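Local coordinates for protein alanine racemase, biosynthetic (Pseudomonas aeruginosa PAO1, PDB 6A2F) that is a homodimeric, pyridoxal-phosphate-bearing protein of the alanine racemase family, with a TIM-barrel-type N-terminal domain and a beta-rich C-terminal domain, at residues R95-I100 with P117-L122; A283-L288 with D331-A336; P3-V8 with R351-Y356; A12-Y17 with H50-G55. All blocks are in the same frame, centred on the assembly; numbering follows the deposited sequence.

Interaction 1 (R95-I100 with P117-L122); sequences RLDLVI and PLNVWL
The side chain of Asp97, just ahead of Leu98, runs alongside Asn119. CG stands anti to the carbonyl carbon (chi1 -79°), so the carboxylate and the amide point the same way. CB lies 3.7 Å from Trp121 NE1, and CG rests against Asn119 CB at 3.4 Å. At the tip the two oxygens part company. OD1 takes the amide N-H of Asn119 at 3.0 Å from ND2, a somewhat bent bond (143°), with the amide plane nearly perpendicular to the carboxylate. OD2 takes the indole N-H, 2.9 Å from Trp121 NE1 and almost straight at 168°; it sits in the plane of the indole ring at its edge, and this bond helps fix the ring's rotation. OD2 also pairs with Arg75, so its charge is probably well balanced, while Asn119 OD1 is held by Arg152. Strands 98-100 and 118-123 are the neighbouring parallel strands of a right-handed beta-alpha-beta unit, with helix 103-112 between, as expected in the TIM-barrel-type domain. Main-chain bonds zip them together: Leu98 N to Asn119 O, Trp121 N to Leu98 O, Ile100 N to Trp121 O. Leu98 and Ile100 turn to the face that carries Val120 and Leu122, where Ile100 CD1 meets Val120 CG1 at 3.8 Å. A water bridges Asp97 OD1 and Asn119 N.

Interaction 2 (A283-L288 with D331-A336); sequences AGTPVL and DEVARA
Pro286 is the centre of the packing here: its ring projects at helix 330-336 and fits between Glu332, Val333 and Ala336. Its CD comes 3.9 Å from Ala336 CB, the methyl that points toward 283-288, while its CG faces Val333 CG2 at a looser 4.3 Å. Thr285 extends the snug, buried side. Its methyl CG2, anti to the backbone N, meets Val333 CG1 at 4.0 Å, the two side chains crossing at about a right angle. Val333 thus divides its branches, CG1 to the threonine and CG2 to the proline. Thr285 OG1 lies near the Ala336 methyl but gives its hydrogen bond to Pro282 O, so this buried hydroxyl is satisfied close to home. Strand and helix belong to the beta-rich C-terminal domain of the alanine racemase fold, and the helix lies against the sheet with the two segment axes 144° apart in direction and 9.0 Å apart at closest approach. Tyr277 touches both Thr285 and Val333, and Leu344 of helix 341-346 also packs on Val333. The Glu332 flank is partly exposed and polar, and only the tip of its side chain touches. Glu332 leaves the helix with CG anti to the backbone N (chi1 -163°) and runs extended beyond CG, bringing its carboxylate obliquely across the proline. There OE2 rests 3.5 Å from Pro286 CG, a van der Waals touch, while the same oxygen forms a salt bridge with Arg293 of the adjoining strand 292-296.

Interaction 3 (P3-V8 with R351-Y356); sequences PLVATV and RVPRRY
The two ends of the chain meet here as parallel neighbours in the mixed sheet of the C-terminal domain: strand 4-8 accepts strand 354-356 along one side and pairs antiparallel with strand 234-246. Three backbone bonds make the first shell. Ala6 N reaches Pro353 O at 3.0 Å, nearly along the carbonyl axis; Arg355 N returns to Ala6 O; and Val8 N meets Arg355 O at 2.8 Å with an almost straight N-H (175°). Side-chain packing surrounds this ladder. Leu4 and Val352 cross obliquely, CD2 of the leucine 3.7 Å from CG2 of the valine, whose other branch, CG1, covers the Ala6 methyl. Val5 CG1 packs on the aliphatic CG of Arg355 at 3.5 Å, the two side chains at about a right angle. Val8 and Tyr356 run side by side, CB of the valine 3.5 Å from ring atom CE1 of the tyrosine, and the hydroxyl of Tyr356 continues to His40 O. Farther out, Arg351 forms salt bridges with Asp275 and Asp303, and with Glu63 of the second subunit, placing this end of the contact at the dimer interface. Arg354 is bent at chi2 (-62°), which lays its CD 3.7 Å from Ala6 CB. Its guanidinium is bonded to the carbonyls of Gly39, Val348 and Thr349, and with Val352 O lying in its plane, NH1 donates to that oxygen at 2.7 Å.

Interaction 4 (A12-Y17 with H50-G55); sequences AIRHNY and HDDADG
Tyr17 lies against the backbone of Asp52 to Asp54, its ring atom CE2 3.4 Å from Asp52 O and its hydroxyl beside Ala53. CG stands anti to the backbone N (chi1 -178°), which carries the ring toward 50-55, so that OH accepts the N-H of Asp54 N at 3.0 Å along a nearly straight line (168°). The same buried hydroxyl also bonds to Ala29 O. One turn back, Arg14 bends at chi3 and forms a side-on, two-nitrogen salt bridge with Asp52, one nitrogen to each oxygen: NE to OD2 and NH2 to OD1, both 2.7 Å. The carboxylate lies in front of the guanidinium edge, but the two planes are 40° apart, and each nitrogen meets its oxygen from above the carboxylate plane. A water donates to both Arg14 O and Asp52 OD2, adding a water-mediated link between helix and loop on this more exposed side. Asp54 OD2 turns to Lys21 and to Ala29 N. Within the TIM-barrel-type domain, the contact ties helix 10-22 to the loop that follows helix 42-48 and leads into strand 55-58, with strand 28-32 lying next to the tyrosine through Ala31.

Overall arrangement
Interactions 1 and 3 are both parallel strand pairings, but the first is buried and joins strands only one helix apart, whereas the third brings together the two chain termini and is partly open. Interactions 2 and 3 reach the same sheet of the C-terminal domain; interaction 2 is a buried, mostly apolar strand-to-helix packing. Interaction 4 lies at the surface of the N-terminal domain and relies on a salt bridge and a tyrosine hydroxyl. It touches interaction 3 where Val8 CG1 packs on Ile13 CD1, strand 4-8 and helix 10-22 being consecutive in the chain. Interactions 1 and 2 lie on opposite sides of the chain's centre, about 41 Å apart between centres.

Interaction 1 (R95-I100 with P117-L122)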
loop_
_atom_site.group_PDB
_atom_site.type_symbol
_atom_site.label_atom_id
_atom_site.label_comp_id
_atom_site.label_asym_id
_atom_site.label_seq_id
_atom_site.Cartn_x
_atom_site.Cartn_y
_atom_site.Cartn_z
ATOM N N ARG A 95 -24.112 -2.539 -19.146
ATOM C CA ARG A 95 -23.714 -2.401 -20.554
ATOM C C ARG A 95 -22.190 -2.291 -20.736
ATOM O O ARG A 95 -21.669 -1.292 -21.247
ATOM C CB ARG A 95 -24.448 -1.228 -21.212
ATOM C CG ARG A 95 -25.929 -1.475 -21.459
ATOM C CD ARG A 95 -26.490 -0.385 -22.363
ATOM N NE ARG A 95 -27.691 -0.807 -23.096
ATOM C CZ ARG A 95 -27.964 -0.471 -24.360
ATOM N NH1 ARG A 95 -29.084 -0.899 -24.934
ATOM N NH2 ARG A 95 -27.117 0.283 -25.055
ATOM N N LEU A 96 -21.490 -3.341 -20.313
ATOM C CA LEU A 96 -20.033 -3.359 -20.302
ATOM C C LEU A 96 -19.452 -4.140 -21.469
ATOM O O LEU A 96 -20.090 -5.057 -21.998
ATOM C CB LEU A 96 -19.516 -3.950 -18.988
ATOM C CG LEU A 96 -19.977 -3.314 -17.672
ATOM C CD1 LEU A 96 -19.376 -4.073 -16.505
ATOM C CD2 LEU A 96 -19.612 -1.841 -17.600
ATOM N N ASP A 97 -18.242 -3.755 -21.869
ATOM C CA ASP A 97 -17.465 -4.522 -22.831
ATOM C C ASP A 97 -16.797 -5.673 -22.105
ATOM O O ASP A 97 -16.101 -5.468 -21.105
ATOM C CB ASP A 97 -16.400 -3.656 -23.496
ATOM C CG ASP A 97 -16.958 -2.771 -24.587
ATOM O OD1 ASP A 97 -18.173 -2.469 -24.578
ATOM O OD2 ASP A 97 -16.163 -2.372 -25.463
ATOM N N LEU A 98 -17.006 -6.881 -22.610
ATOM C CA LEU A 98 -16.445 -8.064 -21.987
ATOM C C LEU A 98 -15.133 -8.474 -22.639
ATOM O O LEU A 98 -14.899 -8.204 -23.821
ATOM C CB LEU A 98 -17.441 -9.224 -22.028
ATOM C CG LEU A 98 -18.825 -8.994 -21.411
ATOM C CD1 LEU A 98 -19.667 -10.250 -21.563
ATOM C CD2 LEU A 98 -18.736 -8.568 -19.951
ATOM N N VAL A 99 -14.277 -9.104 -21.838
ATOM C CA VAL A 99 -13.082 -9.772 -22.321
ATOM C C VAL A 99 -13.236 -11.280 -22.104
ATOM O O VAL A 99 -13.738 -11.720 -21.061
ATOM C CB VAL A 99 -11.804 -9.228 -21.630
ATOM C CG1 VAL A 99 -10.676 -10.246 -21.652
ATOM C CG2 VAL A 99 -11.347 -7.935 -22.290
ATOM N N ILE A 100 -12.832 -12.058 -23.109
ATOM C CA ILE A 100 -12.678 -13.509 -22.968
ATOM C C ILE A 100 -11.210 -13.906 -23.197
ATOM O O ILE A 100 -10.656 -13.661 -24.266
ATOM C CB ILE A 100 -13.633 -14.292 -23.899
ATOM C CG1 ILE A 100 -15.093 -13.994 -23.540
ATOM C CG2 ILE A 100 -13.358 -15.788 -23.807
ATOM C CD1 ILE A 100 -16.104 -14.483 -24.554
ATOM N N PRO A 117 -27.014 -8.119 -26.473
ATOM C CA PRO A 117 -25.672 -8.385 -26.988
ATOM C C PRO A 117 -24.664 -7.365 -26.451
ATOM O O PRO A 117 -25.006 -6.202 -26.247
ATOM C CB PRO A 117 -25.839 -8.251 -28.508
ATOM C CG PRO A 117 -27.031 -7.377 -28.691
ATOM C CD PRO A 117 -27.938 -7.660 -27.528
ATOM N N LEU A 118 -23.437 -7.811 -26.210
ATOM C CA LEU A 118 -22.397 -6.946 -25.665
ATOM C C LEU A 118 -21.143 -6.984 -26.537
ATOM O O LEU A 118 -20.943 -7.930 -27.310
ATOM C CB LEU A 118 -22.067 -7.361 -24.225
ATOM C CG LEU A 118 -23.166 -7.266 -23.157
ATOM C CD1 LEU A 118 -22.768 -8.079 -21.940
ATOM C CD2 LEU A 118 -23.464 -5.826 -22.760
ATOM N N ASN A 119 -20.309 -5.953 -26.425
ATOM C CA ASN A 119 -19.023 -5.956 -27.115
ATOM C C ASN A 119 -18.097 -6.948 -26.422
ATOM O O ASN A 119 -17.964 -6.938 -25.194
ATOM C CB ASN A 119 -18.394 -4.561 -27.151
ATOM C CG ASN A 119 -19.274 -3.540 -27.845
ATOM O OD1 ASN A 119 -20.021 -3.857 -28.770
ATOM N ND2 ASN A 119 -19.181 -2.299 -27.398
ATOM N N VAL A 120 -17.490 -7.818 -27.224
ATOM C CA VAL A 120 -16.612 -8.870 -26.735
ATOM C C VAL A 120 -15.211 -8.660 -27.307
ATOM O O VAL A 120 -15.039 -8.541 -28.524
ATOM C CB VAL A 120 -17.145 -10.272 -27.117
ATOM C CG1 VAL A 120 -16.152 -11.356 -26.724
ATOM C CG2 VAL A 120 -18.497 -10.536 -26.464
ATOM N N TRP A 121 -14.225 -8.590 -26.416
ATOM C CA TRP A 121 -12.819 -8.489 -26.794
ATOM C C TRP A 121 -12.137 -9.812 -26.471
ATOM O O TRP A 121 -12.058 -10.213 -25.304
ATOM C CB TRP A 121 -12.131 -7.356 -26.024
ATOM C CG TRP A 121 -12.681 -5.981 -26.300
ATOM C CD1 TRP A 121 -13.880 -5.473 -25.877
ATOM C CD2 TRP A 121 -12.043 -4.934 -27.047
ATOM N NE1 TRP A 121 -14.031 -4.180 -26.320
ATOM C CE2 TRP A 121 -12.918 -3.821 -27.036
ATOM C CE3 TRP A 121 -10.820 -4.827 -27.726
ATOM C CZ2 TRP A 121 -12.609 -2.615 -27.686
ATOM C CZ3 TRP A 121 -10.514 -3.625 -28.374
ATOM C CH2 TRP A 121 -11.403 -2.537 -28.340
ATOM N N LEU A 122 -11.669 -10.497 -27.509
ATOM C CA LEU A 122 -10.940 -11.745 -27.347
ATOM C C LEU A 122 -9.491 -11.415 -27.064
ATOM O O LEU A 122 -8.869 -10.645 -27.802
ATOM C CB LEU A 122 -11.043 -12.612 -28.610
ATOM C CG LEU A 122 -12.363 -13.306 -28.942
ATOM C CD1 LEU A 122 -12.294 -13.945 -30.320
ATOM C CD2 LEU A 122 -12.703 -14.352 -27.891
HETATM O O HOH W 1 -20.807 -3.870 -24.388
#

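Interaction 2 (A283-L288 with D331-A336)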
loop_
_atom_site.group_PDB
_atom_site.type_symbol
_atom_site.label_atom_id
_atom_site.label_comp_id
_atom_site.label_asym_id
_atom_site.label_seq_id
_atom_site.Cartn_x
_atom_site.Cartn_y
_atom_site.Cartn_z
ATOM N N ALA A 283 18.803 4.702 2.353
ATOM C CA ALA A 283 19.501 5.961 2.539
ATOM C C ALA A 283 19.826 6.556 1.167
ATOM O O ALA A 283 20.309 5.851 0.276
ATOM C CB ALA A 283 20.772 5.740 3.346
ATOM N N GLY A 284 19.537 7.844 0.998
ATOM C CA GLY A 284 19.790 8.523 -0.272
ATOM C C GLY A 284 18.568 8.688 -1.164
ATOM O O GLY A 284 18.658 9.297 -2.235
ATOM N N THR A 285 17.435 8.130 -0.736
ATOM C CA THR A 285 16.157 8.353 -1.407
ATOM C C THR A 285 15.831 9.846 -1.304
ATOM O O THR A 285 15.857 10.412 -0.209
ATOM C CB THR A 285 15.032 7.502 -0.785
ATOM O OG1 THR A 285 15.354 6.116 -0.921
ATOM C CG2 THR A 285 13.704 7.767 -1.466
ATOM N N PRO A 286 15.552 10.493 -2.448
ATOM C CA PRO A 286 15.376 11.944 -2.467
ATOM C C PRO A 286 14.061 12.422 -1.853
ATOM O O PRO A 286 13.041 11.710 -1.896
ATOM C CB PRO A 286 15.413 12.277 -3.961
ATOM C CG PRO A 286 14.920 11.039 -4.628
ATOM C CD PRO A 286 15.463 9.909 -3.800
ATOM N N VAL A 287 14.107 13.625 -1.284
ATOM C CA VAL A 287 12.931 14.304 -0.758
ATOM C C VAL A 287 13.115 15.823 -0.902
ATOM O O VAL A 287 14.245 16.304 -1.047
ATOM C CB VAL A 287 12.660 13.890 0.709
ATOM C CG1 VAL A 287 13.319 14.850 1.693
ATOM C CG2 VAL A 287 11.169 13.789 0.968
ATOM N N LEU A 288 12.016 16.571 -0.888
ATOM C CA LEU A 288 12.098 18.032 -0.867
ATOM C C LEU A 288 11.672 18.598 0.485
ATOM O O LEU A 288 10.611 18.255 1.004
ATOM C CB LEU A 288 11.263 18.663 -1.986
ATOM C CG LEU A 288 11.622 18.428 -3.456
ATOM C CD1 LEU A 288 10.891 19.438 -4.329
ATOM C CD2 LEU A 288 13.123 18.503 -3.712
ATOM N N ASP A 331 8.720 9.005 -10.224
ATOM C CA ASP A 331 9.585 8.068 -10.938
ATOM C C ASP A 331 10.994 8.017 -10.362
ATOM O O ASP A 331 11.554 6.933 -10.218
ATOM C CB ASP A 331 9.604 8.388 -12.435
ATOM C CG ASP A 331 8.225 8.287 -13.061
ATOM O OD1 ASP A 331 7.507 7.315 -12.742
ATOM O OD2 ASP A 331 7.851 9.181 -13.853
ATOM N N GLU A 332 11.553 9.173 -10.012
ATOM C CA GLU A 332 12.875 9.214 -9.382
ATOM C C GLU A 332 12.848 8.531 -8.014
ATOM O O GLU A 332 13.729 7.722 -7.704
ATOM C CB GLU A 332 13.404 10.650 -9.255
ATOM C CG GLU A 332 14.907 10.727 -8.995
ATOM C CD GLU A 332 15.378 12.092 -8.516
ATOM O OE1 GLU A 332 14.832 13.121 -8.963
ATOM O OE2 GLU A 332 16.315 12.142 -7.692
ATOM N N VAL A 333 11.831 8.851 -7.211
ATOM C CA VAL A 333 11.688 8.270 -5.871
ATOM C C VAL A 333 11.525 6.752 -5.959
ATOM O O VAL A 333 12.178 6.010 -5.223
ATOM C CB VAL A 333 10.523 8.904 -5.074
ATOM C CG1 VAL A 333 10.407 8.288 -3.686
ATOM C CG2 VAL A 333 10.717 10.405 -4.951
ATOM N N ALA A 334 10.672 6.306 -6.877
ATOM C CA ALA A 334 10.447 4.880 -7.110
ATOM C C ALA A 334 11.715 4.146 -7.556
ATOM O O ALA A 334 11.963 3.019 -7.128
ATOM C CB ALA A 334 9.340 4.687 -8.128
ATOM N N ARG A 335 12.506 4.789 -8.417
ATOM C CA ARG A 335 13.763 4.214 -8.905
ATOM C C ARG A 335 14.745 4.001 -7.753
ATOM O O ARG A 335 15.407 2.968 -7.679
ATOM C CB ARG A 335 14.373 5.087 -10.014
ATOM C CG ARG A 335 15.535 4.453 -10.775
ATOM C CD ARG A 335 15.828 5.181 -12.081
ATOM N NE ARG A 335 16.039 6.615 -11.861
ATOM C CZ ARG A 335 17.226 7.193 -11.667
ATOM N NH1 ARG A 335 17.294 8.508 -11.465
ATOM N NH2 ARG A 335 18.344 6.469 -11.678
ATOM N N ALA A 336 14.808 4.972 -6.845
ATOM C CA ALA A 336 15.638 4.864 -5.644
ATOM C C ALA A 336 15.164 3.736 -4.722
ATOM O O ALA A 336 15.965 3.135 -3.994
ATOM C CB ALA A 336 15.659 6.188 -4.898
#

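Interaction 3 (P3-V8 with R351-Y356)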
loop_
_atom_site.group_PDB
_atom_site.type_symbol
_atom_site.label_atom_id
_atom_site.label_comp_id
_atom_site.label_asym_id
_atom_site.label_seq_id
_atom_site.Cartn_x
_atom_site.Cartn_y
_atom_site.Cartn_z
ATOM N N PRO A 3 -0.523 16.342 9.207
ATOM C CA PRO A 3 -0.058 17.068 8.030
ATOM C C PRO A 3 0.421 16.128 6.926
ATOM O O PRO A 3 1.626 15.971 6.711
ATOM C CB PRO A 3 1.095 17.932 8.566
ATOM C CG PRO A 3 1.368 17.467 9.964
ATOM C CD PRO A 3 0.509 16.273 10.252
ATOM N N LEU A 4 -0.536 15.493 6.254
ATOM C CA LEU A 4 -0.264 14.663 5.086
ATOM C C LEU A 4 -1.447 14.694 4.132
ATOM O O LEU A 4 -2.562 14.282 4.483
ATOM C CB LEU A 4 0.063 13.221 5.479
ATOM C CG LEU A 4 0.403 12.296 4.308
ATOM C CD1 LEU A 4 1.745 12.651 3.685
ATOM C CD2 LEU A 4 0.406 10.856 4.777
ATOM N N VAL A 5 -1.191 15.190 2.926
ATOM C CA VAL A 5 -2.231 15.375 1.921
ATOM C C VAL A 5 -1.718 14.990 0.532
ATOM O O VAL A 5 -0.613 15.374 0.136
ATOM C CB VAL A 5 -2.773 16.832 1.911
ATOM C CG1 VAL A 5 -3.752 17.043 0.770
ATOM C CG2 VAL A 5 -3.449 17.178 3.230
ATOM N N ALA A 6 -2.523 14.214 -0.189
ATOM C CA ALA A 6 -2.268 13.926 -1.593
ATOM C C ALA A 6 -3.097 14.882 -2.458
ATOM O O ALA A 6 -4.317 14.739 -2.575
ATOM C CB ALA A 6 -2.591 12.473 -1.914
ATOM N N THR A 7 -2.428 15.873 -3.037
ATOM C CA THR A 7 -3.080 16.839 -3.910
ATOM C C THR A 7 -3.046 16.309 -5.337
ATOM O O THR A 7 -1.973 16.011 -5.879
ATOM C CB THR A 7 -2.408 18.227 -3.808
ATOM O OG1 THR A 7 -2.502 18.692 -2.457
ATOM C CG2 THR A 7 -3.079 19.244 -4.730
ATOM N N VAL A 8 -4.231 16.183 -5.927
ATOM C CA VAL A 8 -4.381 15.653 -7.275
ATOM C C VAL A 8 -4.769 16.768 -8.248
ATOM O O VAL A 8 -5.772 17.472 -8.051
ATOM C CB VAL A 8 -5.413 14.503 -7.325
ATOM C CG1 VAL A 8 -5.512 13.918 -8.727
ATOM C CG2 VAL A 8 -5.057 13.413 -6.325
ATOM N N ARG A 351 -6.281 6.459 4.291
ATOM C CA ARG A 351 -6.114 7.447 5.358
ATOM C C ARG A 351 -5.371 8.712 4.934
ATOM O O ARG A 351 -5.322 9.682 5.684
ATOM C CB ARG A 351 -5.450 6.819 6.577
ATOM C CG ARG A 351 -3.963 6.576 6.438
ATOM C CD ARG A 351 -3.409 6.231 7.804
ATOM N NE ARG A 351 -1.958 6.221 7.806
ATOM C CZ ARG A 351 -1.217 6.203 8.905
ATOM N NH1 ARG A 351 0.102 6.193 8.795
ATOM N NH2 ARG A 351 -1.791 6.200 10.103
ATOM N N VAL A 352 -4.783 8.694 3.741
ATOM C CA VAL A 352 -4.217 9.903 3.153
ATOM C C VAL A 352 -5.333 10.628 2.408
ATOM O O VAL A 352 -5.813 10.136 1.385
ATOM C CB VAL A 352 -3.061 9.587 2.182
ATOM C CG1 VAL A 352 -2.471 10.872 1.613
ATOM C CG2 VAL A 352 -1.995 8.756 2.877
ATOM N N PRO A 353 -5.773 11.788 2.932
ATOM C CA PRO A 353 -6.849 12.516 2.258
ATOM C C PRO A 353 -6.430 13.007 0.881
ATOM O O PRO A 353 -5.265 13.343 0.666
ATOM C CB PRO A 353 -7.128 13.703 3.192
ATOM C CG PRO A 353 -5.936 13.814 4.073
ATOM C CD PRO A 353 -5.387 12.425 4.204
ATOM N N ARG A 354 -7.379 13.027 -0.044
ATOM C CA ARG A 354 -7.142 13.555 -1.373
ATOM C C ARG A 354 -7.767 14.945 -1.471
ATOM O O ARG A 354 -8.928 15.127 -1.100
ATOM C CB ARG A 354 -7.732 12.617 -2.441
ATOM C CG ARG A 354 -7.413 11.128 -2.279
ATOM C CD ARG A 354 -5.919 10.849 -2.369
ATOM N NE ARG A 354 -5.599 9.513 -2.869
ATOM C CZ ARG A 354 -5.380 8.441 -2.109
ATOM N NH1 ARG A 354 -5.452 8.518 -0.786
ATOM N NH2 ARG A 354 -5.083 7.282 -2.679
ATOM N N ARG A 355 -6.989 15.925 -1.932
ATOM C CA ARG A 355 -7.516 17.254 -2.277
ATOM C C ARG A 355 -7.413 17.440 -3.783
ATOM O O ARG A 355 -6.436 17.008 -4.400
ATOM C CB ARG A 355 -6.753 18.393 -1.578
ATOM C CG ARG A 355 -6.806 18.459 -0.053
ATOM C CD ARG A 355 -8.204 18.618 0.533
ATOM N NE ARG A 355 -8.765 17.324 0.927
ATOM C CZ ARG A 355 -9.651 17.141 1.906
ATOM N NH1 ARG A 355 -10.090 15.915 2.177
ATOM N NH2 ARG A 355 -10.100 18.172 2.619
ATOM N N TYR A 356 -8.407 18.097 -4.372
ATOM C CA TYR A 356 -8.446 18.266 -5.822
ATOM C C TYR A 356 -8.334 19.725 -6.223
ATOM O O TYR A 356 -9.062 20.578 -5.720
ATOM C CB TYR A 356 -9.674 17.563 -6.414
ATOM C CG TYR A 356 -9.609 16.067 -6.182
ATOM C CD1 TYR A 356 -8.960 15.231 -7.090
ATOM C CD2 TYR A 356 -10.146 15.495 -5.027
ATOM C CE1 TYR A 356 -8.870 13.864 -6.868
ATOM C CE2 TYR A 356 -10.059 14.132 -4.793
ATOM C CZ TYR A 356 -9.420 13.318 -5.715
ATOM O OH TYR A 356 -9.331 11.958 -5.491
#

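Interaction 4 (A12-Y17 with H50-G55)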
loop_
_atom_site.group_PDB
_atom_site.type_symbol
_atom_site.label_atom_id
_atom_site.label_comp_id
_atom_site.label_asym_id
_atom_site.label_seq_id
_atom_site.Cartn_x
_atom_site.Cartn_y
_atom_site.Cartn_z
ATOM N N ALA A 12 -4.201 18.289 -15.102
ATOM C CA ALA A 12 -2.997 17.631 -15.615
ATOM C C ALA A 12 -3.346 16.281 -16.261
ATOM O O ALA A 12 -2.769 15.907 -17.284
ATOM C CB ALA A 12 -1.960 17.455 -14.517
ATOM N N ILE A 13 -4.295 15.562 -15.660
ATOM C CA ILE A 13 -4.779 14.291 -16.207
ATOM C C ILE A 13 -5.479 14.522 -17.551
ATOM O O ILE A 13 -5.255 13.772 -18.506
ATOM C CB ILE A 13 -5.697 13.547 -15.207
ATOM C CG1 ILE A 13 -4.882 13.093 -13.991
ATOM C CG2 ILE A 13 -6.386 12.354 -15.868
ATOM C CD1 ILE A 13 -5.704 12.676 -12.789
ATOM N N ARG A 14 -6.308 15.565 -17.625
ATOM C CA ARG A 14 -6.946 15.963 -18.887
ATOM C C ARG A 14 -5.894 16.261 -19.959
ATOM O O ARG A 14 -6.027 15.819 -21.099
ATOM C CB ARG A 14 -7.867 17.178 -18.695
ATOM C CG ARG A 14 -9.086 16.920 -17.820
ATOM C CD ARG A 14 -10.070 18.081 -17.855
ATOM N NE ARG A 14 -10.885 18.072 -19.066
ATOM C CZ ARG A 14 -11.827 18.968 -19.359
ATOM N NH1 ARG A 14 -12.088 19.972 -18.531
ATOM N NH2 ARG A 14 -12.511 18.862 -20.490
ATOM N N HIS A 15 -4.854 17.001 -19.575
ATOM C CA HIS A 15 -3.725 17.320 -20.457
ATOM C C HIS A 15 -3.017 16.059 -20.967
ATOM O O HIS A 15 -2.795 15.914 -22.172
ATOM C CB HIS A 15 -2.728 18.244 -19.741
ATOM C CG HIS A 15 -1.534 18.610 -20.571
ATOM N ND1 HIS A 15 -0.413 17.810 -20.655
ATOM C CD2 HIS A 15 -1.286 19.688 -21.351
ATOM C CE1 HIS A 15 0.470 18.377 -21.457
ATOM N NE2 HIS A 15 -0.035 19.517 -21.892
ATOM N N ASN A 16 -2.677 15.154 -20.052
ATOM C CA ASN A 16 -1.953 13.939 -20.409
ATOM C C ASN A 16 -2.790 13.019 -21.290
ATOM O O ASN A 16 -2.254 12.345 -22.176
ATOM C CB ASN A 16 -1.490 13.194 -19.161
ATOM C CG ASN A 16 -0.519 13.998 -18.320
ATOM O OD1 ASN A 16 0.195 14.874 -18.819
ATOM N ND2 ASN A 16 -0.485 13.701 -17.029
ATOM N N TYR A 17 -4.101 12.999 -21.051
ATOM C CA TYR A 17 -5.022 12.226 -21.881
ATOM C C TYR A 17 -5.078 12.739 -23.325
ATOM O O TYR A 17 -5.060 11.947 -24.266
ATOM C CB TYR A 17 -6.428 12.185 -21.276
ATOM C CG TYR A 17 -7.378 11.353 -22.105
ATOM C CD1 TYR A 17 -7.319 9.960 -22.073
ATOM C CD2 TYR A 17 -8.312 11.956 -22.945
ATOM C CE1 TYR A 17 -8.169 9.188 -22.845
ATOM C CE2 TYR A 17 -9.170 11.191 -23.718
ATOM C CZ TYR A 17 -9.093 9.807 -23.667
ATOM O OH TYR A 17 -9.940 9.035 -24.432
ATOM N N HIS A 50 -15.026 12.886 -18.014
ATOM C CA HIS A 50 -16.404 12.480 -18.314
ATOM C C HIS A 50 -16.758 12.650 -19.795
ATOM O O HIS A 50 -17.368 11.765 -20.396
ATOM C CB HIS A 50 -17.382 13.267 -17.437
ATOM C CG HIS A 50 -18.804 12.818 -17.562
ATOM N ND1 HIS A 50 -19.435 12.064 -16.595
ATOM C CD2 HIS A 50 -19.719 13.017 -18.539
ATOM C CE1 HIS A 50 -20.676 11.816 -16.974
ATOM N NE2 HIS A 50 -20.871 12.381 -18.151
ATOM N N ASP A 51 -16.361 13.782 -20.373
ATOM C CA ASP A 51 -16.642 14.089 -21.774
ATOM C C ASP A 51 -15.412 13.934 -22.659
ATOM O O ASP A 51 -15.534 13.602 -23.834
ATOM C CB ASP A 51 -17.214 15.502 -21.904
ATOM C CG ASP A 51 -18.389 15.744 -20.968
ATOM O OD1 ASP A 51 -19.342 14.931 -20.984
ATOM O OD2 ASP A 51 -18.361 16.744 -20.212
ATOM N N ASP A 52 -14.231 14.173 -22.089
ATOM C CA ASP A 52 -12.964 14.058 -22.816
ATOM C C ASP A 52 -12.704 12.645 -23.329
ATOM O O ASP A 52 -12.252 12.470 -24.462
ATOM C CB ASP A 52 -11.783 14.481 -21.933
ATOM C CG ASP A 52 -11.662 15.988 -21.775
ATOM O OD1 ASP A 52 -12.572 16.734 -22.203
ATOM O OD2 ASP A 52 -10.644 16.430 -21.205
ATOM N N ALA A 53 -12.983 11.651 -22.485
ATOM C CA ALA A 53 -12.590 10.270 -22.757
ATOM C C ALA A 53 -13.499 9.582 -23.770
ATOM O O ALA A 53 -14.720 9.730 -23.728
ATOM C CB ALA A 53 -12.529 9.468 -21.465
ATOM N N ASP A 54 -12.888 8.826 -24.675
ATOM C CA ASP A 54 -13.634 8.033 -25.645
ATOM C C ASP A 54 -14.271 6.830 -24.963
ATOM O O ASP A 54 -15.289 6.324 -25.414
ATOM C CB ASP A 54 -12.720 7.576 -26.784
ATOM C CG ASP A 54 -11.989 8.731 -27.448
ATOM O OD1 ASP A 54 -12.585 9.823 -27.584
ATOM O OD2 ASP A 54 -10.814 8.545 -27.833
ATOM N N GLY A 55 -13.661 6.387 -23.871
ATOM C CA GLY A 55 -14.186 5.292 -23.069
ATOM C C GLY A 55 -13.318 5.057 -21.854
ATOM O O GLY A 55 -12.294 5.712 -21.684
HETATM O O HOH W 2 -8.417 15.541 -22.283
#